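Local coordinates for protein DJ-1 homolog D (Arabidopsis thaliana, PDB 4OGG) that is a plant member of the DJ-1/PfpI family that carries two copies of the family's alpha/beta fold in a single chain, at residues Lys134-Ala139 / Val153-Pro158; Asp266-Ser271 / Leu294-Glu299; Gly63-Leu68 / Ile242-Gly247; Lys324-Thr329 / Asp357-Thr362. One frame throughout, in Å; residues are numbered along the deposited sequence.

Contact 1 of 4, residues Lys134-Ala139 / Val153-Pro158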
# COMPACT_ATOMS: atom_id res chain seq x y z
N LYS C 134 8.48 39.65 -2.54
CA LYS C 134 7.10 39.20 -2.57
C LYS C 134 7.12 37.75 -3.06
O LYS C 134 7.79 37.43 -4.04
CB LYS C 134 6.25 40.04 -3.53
CG LYS C 134 5.97 41.44 -3.02
CD LYS C 134 4.95 42.16 -3.90
CE LYS C 134 3.60 41.45 -3.88
NZ LYS C 134 2.57 42.19 -4.67
N CYS C 135 6.40 36.88 -2.37
CA CYS C 135 6.37 35.49 -2.76
C CYS C 135 5.25 34.73 -2.07
O CYS C 135 4.74 35.16 -1.04
CB CYS C 135 7.71 34.82 -2.43
SG CYS C 135 8.22 34.91 -0.68
N THR C 136 4.85 33.62 -2.68
CA THR C 136 3.83 32.76 -2.10
C THR C 136 4.50 31.40 -1.99
O THR C 136 5.68 31.25 -2.34
CB THR C 136 2.57 32.64 -3.00
OG1 THR C 136 1.54 31.95 -2.29
CG2 THR C 136 2.89 31.87 -4.27
N ALA C 137 3.76 30.41 -1.50
CA ALA C 137 4.28 29.06 -1.34
C ALA C 137 3.15 28.23 -0.78
O ALA C 137 2.04 28.74 -0.60
CB ALA C 137 5.46 29.05 -0.38
N TYR C 138 3.41 26.96 -0.50
CA TYR C 138 2.36 26.16 0.10
C TYR C 138 2.04 26.93 1.39
O TYR C 138 2.95 27.43 2.05
CB TYR C 138 2.84 24.75 0.42
CG TYR C 138 1.71 23.82 0.76
CD1 TYR C 138 0.80 23.43 -0.22
CD2 TYR C 138 1.53 23.35 2.06
CE1 TYR C 138 -0.28 22.60 0.09
CE2 TYR C 138 0.45 22.53 2.38
CZ TYR C 138 -0.45 22.16 1.39
OH TYR C 138 -1.51 21.34 1.70
N ALA C 139 0.77 27.04 1.74
CA ALA C 139 0.36 27.80 2.91
C ALA C 139 1.15 27.55 4.20
O ALA C 139 1.44 28.49 4.94
CB ALA C 139 -1.14 27.60 3.17
N VAL C 153 2.56 36.26 0.59
CA VAL C 153 1.31 36.36 -0.15
C VAL C 153 0.56 35.05 0.05
O VAL C 153 0.82 34.06 -0.64
CB VAL C 153 1.57 36.58 -1.66
CG1 VAL C 153 0.24 36.61 -2.41
CG2 VAL C 153 2.33 37.88 -1.87
N GLU C 154 -0.34 35.04 1.02
CA GLU C 154 -1.14 33.85 1.32
C GLU C 154 -1.81 33.38 0.03
O GLU C 154 -2.45 34.16 -0.66
CB GLU C 154 -2.20 34.20 2.36
CG GLU C 154 -2.96 33.01 2.93
CD GLU C 154 -2.08 32.08 3.74
OE1 GLU C 154 -1.25 32.58 4.54
OE2 GLU C 154 -2.21 30.85 3.59
N PRO C 155 -1.66 32.09 -0.32
CA PRO C 155 -2.29 31.60 -1.54
C PRO C 155 -3.79 31.42 -1.32
O PRO C 155 -4.21 30.49 -0.63
CB PRO C 155 -1.57 30.28 -1.79
CG PRO C 155 -1.34 29.77 -0.39
CD PRO C 155 -0.89 31.02 0.35
N ILE C 156 -4.59 32.32 -1.88
CA ILE C 156 -6.04 32.26 -1.73
C ILE C 156 -6.61 31.04 -2.46
O ILE C 156 -7.58 30.43 -2.01
CB ILE C 156 -6.71 33.54 -2.27
CG1 ILE C 156 -8.22 33.48 -2.03
CG2 ILE C 156 -6.40 33.71 -3.75
CD1 ILE C 156 -8.96 34.72 -2.47
N THR C 157 -6.00 30.70 -3.59
CA THR C 157 -6.40 29.55 -4.38
C THR C 157 -5.13 28.74 -4.65
O THR C 157 -4.03 29.29 -4.64
CB THR C 157 -7.04 29.97 -5.72
OG1 THR C 157 -6.14 30.83 -6.44
CG2 THR C 157 -8.35 30.71 -5.47
N PRO C 158 -5.26 27.43 -4.89
CA PRO C 158 -4.12 26.55 -5.15
C PRO C 158 -3.26 26.90 -6.36
O PRO C 158 -2.08 26.54 -6.41
CB PRO C 158 -4.76 25.17 -5.30
CG PRO C 158 -5.98 25.27 -4.43
CD PRO C 158 -6.50 26.64 -4.78
O HOH W 1 0.52 30.94 5.95
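V153 N gives its proton to C135 O at 2.9 Å along a bent path (134°), next to the short parallel pairing of strands 134-135 and 151-152, and the CA atoms of T136 and V153 lie 4.8 Å apart. The next bond leaves the backbone pattern: T136 OG1 donates to V153 O at 2.8 Å, arriving almost in line with the carbonyl (176°). With OG1 anti to the backbone N (chi1 -172°), the hydroxyl is turned to this oxygen, while the threonine side chain also packs on V162 of strand 161-164. P155 has no N-H to offer and contributes its ring instead, CB lying 3.6 Å from T136 OG1 and CG 3.5 Å from A137 O. The same CG meets A139 CB at 4.2 Å, a small methyl that also packs on L289 of the second subunit. E154 swings its bent chain back, bringing OE2 within 3.4 Å of A139 CB; OE1 is held by W152 NE1 and by a water that also donates to A139 O. A hydroxyl thus satisfies the V153 carbonyl beside the strand pair, and beyond it apolar proline packing and a water-bridged carboxylate take over.

Contact 2 of 4, residues Asp266-Ser271 / Leu294-Glu299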
# COMPACT_ATOMS: atom_id res chain seq x y z
N ASP C 266 -20.87 14.64 -22.50
CA ASP C 266 -22.13 14.81 -23.22
C ASP C 266 -22.09 16.10 -24.03
O ASP C 266 -22.13 16.07 -25.26
CB ASP C 266 -23.30 14.87 -22.24
CG ASP C 266 -23.37 13.65 -21.35
OD1 ASP C 266 -23.42 12.52 -21.88
OD2 ASP C 266 -23.39 13.82 -20.11
N ASP C 267 -22.02 17.23 -23.33
CA ASP C 267 -21.96 18.54 -23.97
C ASP C 267 -20.55 18.76 -24.49
O ASP C 267 -19.76 19.47 -23.86
CB ASP C 267 -22.32 19.63 -22.97
CG ASP C 267 -23.46 19.24 -22.05
OD1 ASP C 267 -24.53 18.87 -22.56
OD2 ASP C 267 -23.27 19.30 -20.82
N LEU C 268 -20.23 18.15 -25.62
CA LEU C 268 -18.89 18.29 -26.19
C LEU C 268 -18.93 18.42 -27.70
O LEU C 268 -19.35 17.51 -28.41
CB LEU C 268 -18.05 17.07 -25.80
CG LEU C 268 -16.55 17.13 -26.06
CD1 LEU C 268 -15.92 18.25 -25.25
CD2 LEU C 268 -15.92 15.80 -25.70
N VAL C 269 -18.48 19.57 -28.20
CA VAL C 269 -18.44 19.83 -29.63
C VAL C 269 -17.01 19.67 -30.12
O VAL C 269 -16.18 20.56 -29.96
CB VAL C 269 -18.92 21.26 -29.95
CG1 VAL C 269 -18.97 21.47 -31.46
CG2 VAL C 269 -20.28 21.51 -29.33
N SER C 270 -16.72 18.52 -30.73
CA SER C 270 -15.39 18.22 -31.23
C SER C 270 -14.89 19.22 -32.26
O SER C 270 -13.68 19.40 -32.44
CB SER C 270 -15.35 16.81 -31.82
OG SER C 270 -15.71 15.84 -30.85
N SER C 271 -15.82 19.88 -32.95
CA SER C 271 -15.45 20.85 -33.97
C SER C 271 -14.94 22.13 -33.32
O SER C 271 -14.42 23.02 -33.99
CB SER C 271 -16.65 21.18 -34.86
OG SER C 271 -17.68 21.81 -34.11
N LEU C 294 -14.96 6.63 -29.99
CA LEU C 294 -14.45 6.29 -31.31
C LEU C 294 -14.89 7.32 -32.34
O LEU C 294 -14.14 7.67 -33.25
CB LEU C 294 -14.93 4.89 -31.72
CG LEU C 294 -14.53 3.74 -30.78
CD1 LEU C 294 -15.07 2.43 -31.33
CD2 LEU C 294 -13.02 3.69 -30.66
N ASN C 295 -16.12 7.81 -32.19
CA ASN C 295 -16.67 8.80 -33.11
C ASN C 295 -15.85 10.09 -33.07
O ASN C 295 -15.60 10.71 -34.11
CB ASN C 295 -18.13 9.11 -32.74
CG ASN C 295 -19.08 7.99 -33.12
OD1 ASN C 295 -20.23 7.97 -32.69
ND2 ASN C 295 -18.60 7.05 -33.94
N ILE C 296 -15.43 10.49 -31.88
CA ILE C 296 -14.64 11.70 -31.70
C ILE C 296 -13.29 11.55 -32.40
O ILE C 296 -12.81 12.48 -33.05
CB ILE C 296 -14.41 12.00 -30.21
CG1 ILE C 296 -15.75 12.31 -29.53
CG2 ILE C 296 -13.45 13.18 -30.05
CD1 ILE C 296 -15.67 12.42 -28.03
N VAL C 297 -12.69 10.37 -32.27
CA VAL C 297 -11.40 10.11 -32.89
C VAL C 297 -11.51 10.14 -34.42
O VAL C 297 -10.66 10.71 -35.10
CB VAL C 297 -10.85 8.73 -32.46
CG1 VAL C 297 -9.58 8.41 -33.24
CG2 VAL C 297 -10.57 8.74 -30.97
N LYS C 298 -12.56 9.51 -34.95
CA LYS C 298 -12.77 9.47 -36.39
C LYS C 298 -12.96 10.88 -36.94
O LYS C 298 -12.47 11.20 -38.02
CB LYS C 298 -14.00 8.62 -36.71
CG LYS C 298 -13.88 7.16 -36.30
CD LYS C 298 -15.17 6.40 -36.57
CE LYS C 298 -15.05 4.95 -36.13
NZ LYS C 298 -16.33 4.21 -36.36
N GLU C 299 -13.65 11.71 -36.18
CA GLU C 299 -13.90 13.09 -36.58
C GLU C 299 -12.60 13.87 -36.72
O GLU C 299 -12.36 14.50 -37.75
CB GLU C 299 -14.82 13.77 -35.56
CG GLU C 299 -15.29 15.15 -35.99
CD GLU C 299 -16.37 15.69 -35.08
OE1 GLU C 299 -17.39 15.00 -34.89
OE2 GLU C 299 -16.20 16.81 -34.56
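The side chains of L268 and I296 cross at about a right angle, touching through their outer methyls, L268 CD2 to I296 CD1 at 4.1 Å. These methyl ends give an apolar touch between loop and helix. I296 sends CG1 anti to its carbonyl carbon (chi1 -64°) and CG2 anti to the backbone N, and S270 OG rests against both branches, 3.6 Å from I296 CG2 and 3.8 Å from I296 CG1. Serine is small enough to let the loop come close here, the CA atoms of S270 and I296 being 6.6 Å apart. Segment 294-299 belongs to helix 291-302 of the second DJ-1/PfpI unit, an alpha/beta fold in which helices cover a largely parallel sheet, and the loop leads on to strand 275-278 of that sheet. L268 also packs on L199 of strand 197-201, and V297 of the helix reaches L201 of the same strand. E299, with CG anti to the backbone N and the chain extended beyond it, carries its carboxylate to the beginning of the 3-10 turn at 270-271. Its OE2 comes to 3.5 Å from S271 N, but the angle is too poor for a hydrogen bond. The exact placing of that oxygen against S270 CB is doubtful, the two being modelled too close.

Contact 3 of 4, residues Gly63-Leu68 / Ile242-Gly247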
# COMPACT_ATOMS: atom_id res chain seq x y z
N GLY C 63 5.55 7.79 -5.53
CA GLY C 63 5.34 8.02 -6.95
C GLY C 63 6.38 7.27 -7.77
O GLY C 63 6.95 6.29 -7.31
N HIS C 64 6.62 7.73 -8.99
CA HIS C 64 7.61 7.08 -9.84
C HIS C 64 9.00 7.38 -9.29
O HIS C 64 9.24 8.45 -8.75
CB HIS C 64 7.60 7.63 -11.28
CG HIS C 64 6.27 7.63 -11.95
ND1 HIS C 64 5.28 8.54 -11.65
CD2 HIS C 64 5.79 6.89 -12.98
CE1 HIS C 64 4.25 8.36 -12.46
NE2 HIS C 64 4.54 7.36 -13.28
N ASN C 65 9.93 6.44 -9.44
CA ASN C 65 11.29 6.72 -9.00
C ASN C 65 11.79 7.66 -10.09
O ASN C 65 11.49 7.45 -11.27
CB ASN C 65 12.14 5.46 -8.97
CG ASN C 65 11.73 4.52 -7.86
OD1 ASN C 65 11.52 4.95 -6.72
ND2 ASN C 65 11.62 3.23 -8.17
N PHE C 66 12.52 8.70 -9.71
CA PHE C 66 13.03 9.67 -10.68
C PHE C 66 14.53 9.49 -10.91
O PHE C 66 15.32 9.53 -9.97
CB PHE C 66 12.77 11.10 -10.20
CG PHE C 66 13.06 12.13 -11.24
CD1 PHE C 66 12.10 12.48 -12.18
CD2 PHE C 66 14.32 12.73 -11.32
CE1 PHE C 66 12.38 13.40 -13.19
CE2 PHE C 66 14.61 13.65 -12.33
CZ PHE C 66 13.64 13.98 -13.26
N THR C 67 14.92 9.32 -12.17
CA THR C 67 16.32 9.13 -12.52
C THR C 67 17.01 10.46 -12.85
O THR C 67 16.60 11.17 -13.76
CB THR C 67 16.48 8.18 -13.72
OG1 THR C 67 15.80 6.95 -13.45
CG2 THR C 67 17.95 7.90 -13.99
N LEU C 68 18.06 10.77 -12.10
CA LEU C 68 18.82 12.00 -12.28
C LEU C 68 19.69 11.89 -13.53
O LEU C 68 20.14 10.80 -13.88
CB LEU C 68 19.72 12.24 -11.07
CG LEU C 68 18.99 12.25 -9.72
CD1 LEU C 68 20.01 12.21 -8.59
CD2 LEU C 68 18.11 13.50 -9.61
N ILE C 242 0.27 4.72 -11.57
CA ILE C 242 1.68 5.03 -11.73
C ILE C 242 2.34 3.76 -12.24
O ILE C 242 2.35 2.74 -11.56
CB ILE C 242 2.33 5.46 -10.40
CG1 ILE C 242 1.88 6.88 -10.05
CG2 ILE C 242 3.84 5.35 -10.49
CD1 ILE C 242 2.52 7.46 -8.82
N HIS C 243 2.85 3.82 -13.47
CA HIS C 243 3.51 2.68 -14.06
C HIS C 243 5.00 2.95 -14.04
O HIS C 243 5.47 3.97 -14.56
CB HIS C 243 3.00 2.44 -15.48
CG HIS C 243 1.62 1.88 -15.53
ND1 HIS C 243 0.89 1.79 -16.70
CD2 HIS C 243 0.83 1.37 -14.56
CE1 HIS C 243 -0.28 1.24 -16.44
NE2 HIS C 243 -0.34 0.97 -15.15
N ASP C 244 5.74 2.03 -13.43
CA ASP C 244 7.17 2.17 -13.28
C ASP C 244 7.87 0.82 -13.47
O ASP C 244 7.28 -0.23 -13.22
CB ASP C 244 7.46 2.72 -11.88
CG ASP C 244 8.75 3.51 -11.82
OD1 ASP C 244 9.39 3.70 -12.87
OD2 ASP C 244 9.10 3.96 -10.70
N PHE C 245 9.12 0.86 -13.92
CA PHE C 245 9.87 -0.38 -14.10
C PHE C 245 10.79 -0.53 -12.89
O PHE C 245 11.68 0.28 -12.67
CB PHE C 245 10.67 -0.33 -15.40
CG PHE C 245 9.90 -0.84 -16.58
CD1 PHE C 245 9.72 -2.21 -16.77
CD2 PHE C 245 9.32 0.04 -17.49
CE1 PHE C 245 8.98 -2.70 -17.85
CE2 PHE C 245 8.57 -0.44 -18.57
CZ PHE C 245 8.40 -1.81 -18.75
N GLU C 246 10.55 -1.58 -12.12
CA GLU C 246 11.32 -1.82 -10.91
C GLU C 246 12.09 -3.14 -10.90
O GLU C 246 12.32 -3.71 -9.83
CB GLU C 246 10.40 -1.74 -9.69
CG GLU C 246 9.61 -0.44 -9.63
CD GLU C 246 8.73 -0.35 -8.40
OE1 GLU C 246 9.28 -0.29 -7.28
OE2 GLU C 246 7.49 -0.33 -8.55
N GLY C 247 12.48 -3.63 -12.07
CA GLY C 247 13.25 -4.86 -12.11
C GLY C 247 12.59 -6.11 -12.67
O GLY C 247 13.28 -7.07 -12.99
O HOH W 2 7.91 3.65 -8.36
O HOH W 3 11.66 5.28 -12.81
O HOH W 4 8.98 2.76 -5.82
O HOH W 5 12.44 2.17 -10.67
O HOH W 6 12.22 0.24 -6.81
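G63 meets I242 directly through its backbone, CA lying 3.4 Å from I242 CD1; with no side chain on the glycine, CA is bare to the methyl. H64 follows and lays its ring over the same isoleucine. I242 CG2 stands 3.4 Å from the ring centroid and only 5° off the normal, a CH-pi contact over the middle of the face, while H243 O sits at the ring's edge, 3.3 Å from H64 CD2. An imidazole fits because its flat face takes the methyl while both nitrogens stay engaged: ND1 bonds D15 of its own unit, and NE2 bonds E207 of the other, whose OE1 also accepts H243 N. The contact therefore joins the two DJ-1/PfpI units, strand 237-244 of the second being set against the segment just before strand 66-67 of the first. H243, its CB directed away from 63-68, bonds E253 through NE2 and the modified cysteine at position 311 through ND1. At N65 the backbone N gives D244 OD2 a nearly straight bond (2.9 Å, 174°), met on the syn side and 29° out of the carboxylate plane. The aspartate CG lies anti to its backbone N. A water donates to both N65 O and D244 OD1, and another accepts from N65 ND2 (2.8 Å) while donating to F245 O, so the asparagine amide is linked to the far backbone through solvent.

Contact 4 of 4, residues Lys324-Thr329 / Asp357-Thr362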
# COMPACT_ATOMS: atom_id res chain seq x y z
N LYS C 324 -5.30 2.47 -40.32
CA LYS C 324 -5.03 1.84 -41.60
C LYS C 324 -4.21 2.74 -42.51
O LYS C 324 -4.59 3.88 -42.79
CB LYS C 324 -6.35 1.47 -42.30
CG LYS C 324 -7.01 0.23 -41.73
CD LYS C 324 -8.23 -0.18 -42.55
CE LYS C 324 -9.37 0.82 -42.38
NZ LYS C 324 -9.85 0.86 -40.97
N GLY C 325 -3.06 2.23 -42.95
CA GLY C 325 -2.19 2.99 -43.83
C GLY C 325 -1.46 4.13 -43.14
O GLY C 325 -0.94 5.03 -43.81
N ARG C 326 -1.42 4.11 -41.81
CA ARG C 326 -0.73 5.16 -41.07
C ARG C 326 0.49 4.61 -40.35
O ARG C 326 0.54 3.43 -40.00
CB ARG C 326 -1.69 5.79 -40.05
CG ARG C 326 -2.97 6.37 -40.66
CD ARG C 326 -2.65 7.38 -41.76
NE ARG C 326 -2.03 8.60 -41.23
CZ ARG C 326 -2.70 9.59 -40.66
NH1 ARG C 326 -4.02 9.53 -40.54
NH2 ARG C 326 -2.06 10.66 -40.21
N LYS C 327 1.49 5.46 -40.14
CA LYS C 327 2.71 5.06 -39.45
C LYS C 327 2.68 5.60 -38.03
O LYS C 327 2.37 6.78 -37.82
CB LYS C 327 3.94 5.62 -40.18
CG LYS C 327 4.07 5.21 -41.64
CD LYS C 327 5.37 5.73 -42.24
CE LYS C 327 5.46 5.45 -43.73
NZ LYS C 327 4.40 6.17 -44.51
N CYS C 328 2.99 4.76 -37.05
CA CYS C 328 2.97 5.20 -35.66
C CYS C 328 3.64 4.21 -34.72
O CYS C 328 3.91 3.06 -35.07
CB CYS C 328 1.53 5.42 -35.20
SG CYS C 328 0.54 3.90 -35.05
N THR C 329 3.92 4.69 -33.51
CA THR C 329 4.53 3.86 -32.49
C THR C 329 3.53 3.79 -31.34
O THR C 329 2.44 4.35 -31.42
CB THR C 329 5.85 4.46 -31.98
OG1 THR C 329 6.52 3.50 -31.15
CG2 THR C 329 5.60 5.73 -31.18
N ASP C 357 3.25 11.48 -38.13
CA ASP C 357 2.79 10.97 -39.42
C ASP C 357 1.59 11.81 -39.80
O ASP C 357 0.47 11.54 -39.36
CB ASP C 357 2.39 9.49 -39.31
CG ASP C 357 1.79 8.95 -40.60
OD1 ASP C 357 2.40 9.17 -41.68
OD2 ASP C 357 0.72 8.31 -40.55
N GLY C 358 1.82 12.83 -40.60
CA GLY C 358 0.74 13.71 -41.00
C GLY C 358 0.20 14.40 -39.76
O GLY C 358 0.94 15.10 -39.07
N ASN C 359 -1.08 14.20 -39.47
CA ASN C 359 -1.72 14.82 -38.32
C ASN C 359 -1.60 13.96 -37.06
O ASN C 359 -2.11 14.32 -36.01
CB ASN C 359 -3.20 15.05 -38.61
CG ASN C 359 -4.00 13.75 -38.62
OD1 ASN C 359 -3.62 12.79 -39.29
ND2 ASN C 359 -5.11 13.73 -37.89
N LEU C 360 -0.93 12.82 -37.18
CA LEU C 360 -0.80 11.90 -36.06
C LEU C 360 0.57 11.88 -35.37
O LEU C 360 1.59 11.60 -36.00
CB LEU C 360 -1.15 10.49 -36.52
CG LEU C 360 -1.16 9.38 -35.46
CD1 LEU C 360 -2.26 9.66 -34.44
CD2 LEU C 360 -1.38 8.04 -36.13
N VAL C 361 0.57 12.17 -34.07
CA VAL C 361 1.79 12.15 -33.28
C VAL C 361 1.65 11.03 -32.26
O VAL C 361 0.67 10.98 -31.51
CB VAL C 361 2.01 13.48 -32.50
CG1 VAL C 361 3.22 13.34 -31.58
CG2 VAL C 361 2.22 14.63 -33.48
N THR C 362 2.63 10.13 -32.22
CA THR C 362 2.57 9.02 -31.28
C THR C 362 3.82 8.85 -30.44
O THR C 362 4.94 9.04 -30.90
CB THR C 362 2.28 7.67 -32.00
OG1 THR C 362 3.20 7.49 -33.08
CG2 THR C 362 0.86 7.65 -32.53
O HOH W 7 -5.85 11.69 -40.78
O HOH W 8 2.69 8.66 -35.45
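The guanidinium of R326 is bordered along its edge by two oxygens of the type II' beta turn D357-L360: D357 O and N359 OD1, both close to its plane and both taken by NH2 at 2.8 Å. This turn joins strands 355-357 and 360-362 as a hairpin at the edge of the second unit's sheet. The amide of N359 lies nearly coplanar with the guanidinium, 26° away. The carboxylate of D357 is approached quite differently, since its OD2 receives R326 NE (2.8 Å, a salt bridge) and K327 N (3.0 Å) from opposite faces, 38° and 74° out of the plane. G358 suits the turn through its positive phi, and L360 N bonds D357 O from the face opposite R326 NH2. Arginine is apt because its long chain, curled at chi2 and chi3, can bind the turn's backbone and side chains at once; a water accepts from its NH1 and donates to N359 OD1. The N359 ND2 is held by K305 O, which helps fix the amide's rotation. Further along, C328 CB packs on L360 CD2 at 4.0 Å, a small apolar touch. T329 and T362 slide past each other in opposite directions, and while T329 OG1 bonds L346 O, its backbone N donates to T362 OG1 at 2.9 Å.

Overall arrangement
From the N terminus, contact 3 opens first, at 63-68, and closes only at 242-247, a span that runs from one DJ-1/PfpI unit into the next. Within that span contact 1 opens and closes, tying the end of strand 134-135 to the loop that precedes strand 161-164 in the first unit. Contacts 2 and 4 follow in series, none crossing another: contact 2 joins a loop to helix 291-302, closing 22 residues, and contact 4 joins strand 327-328 to the turn and second strand of the 355-362 hairpin, closing 27. Their centres lie about 19 Å apart on the same side of the chain's centre, whereas contacts 1 and 4 lie on opposite sides, their centres about 43 Å apart.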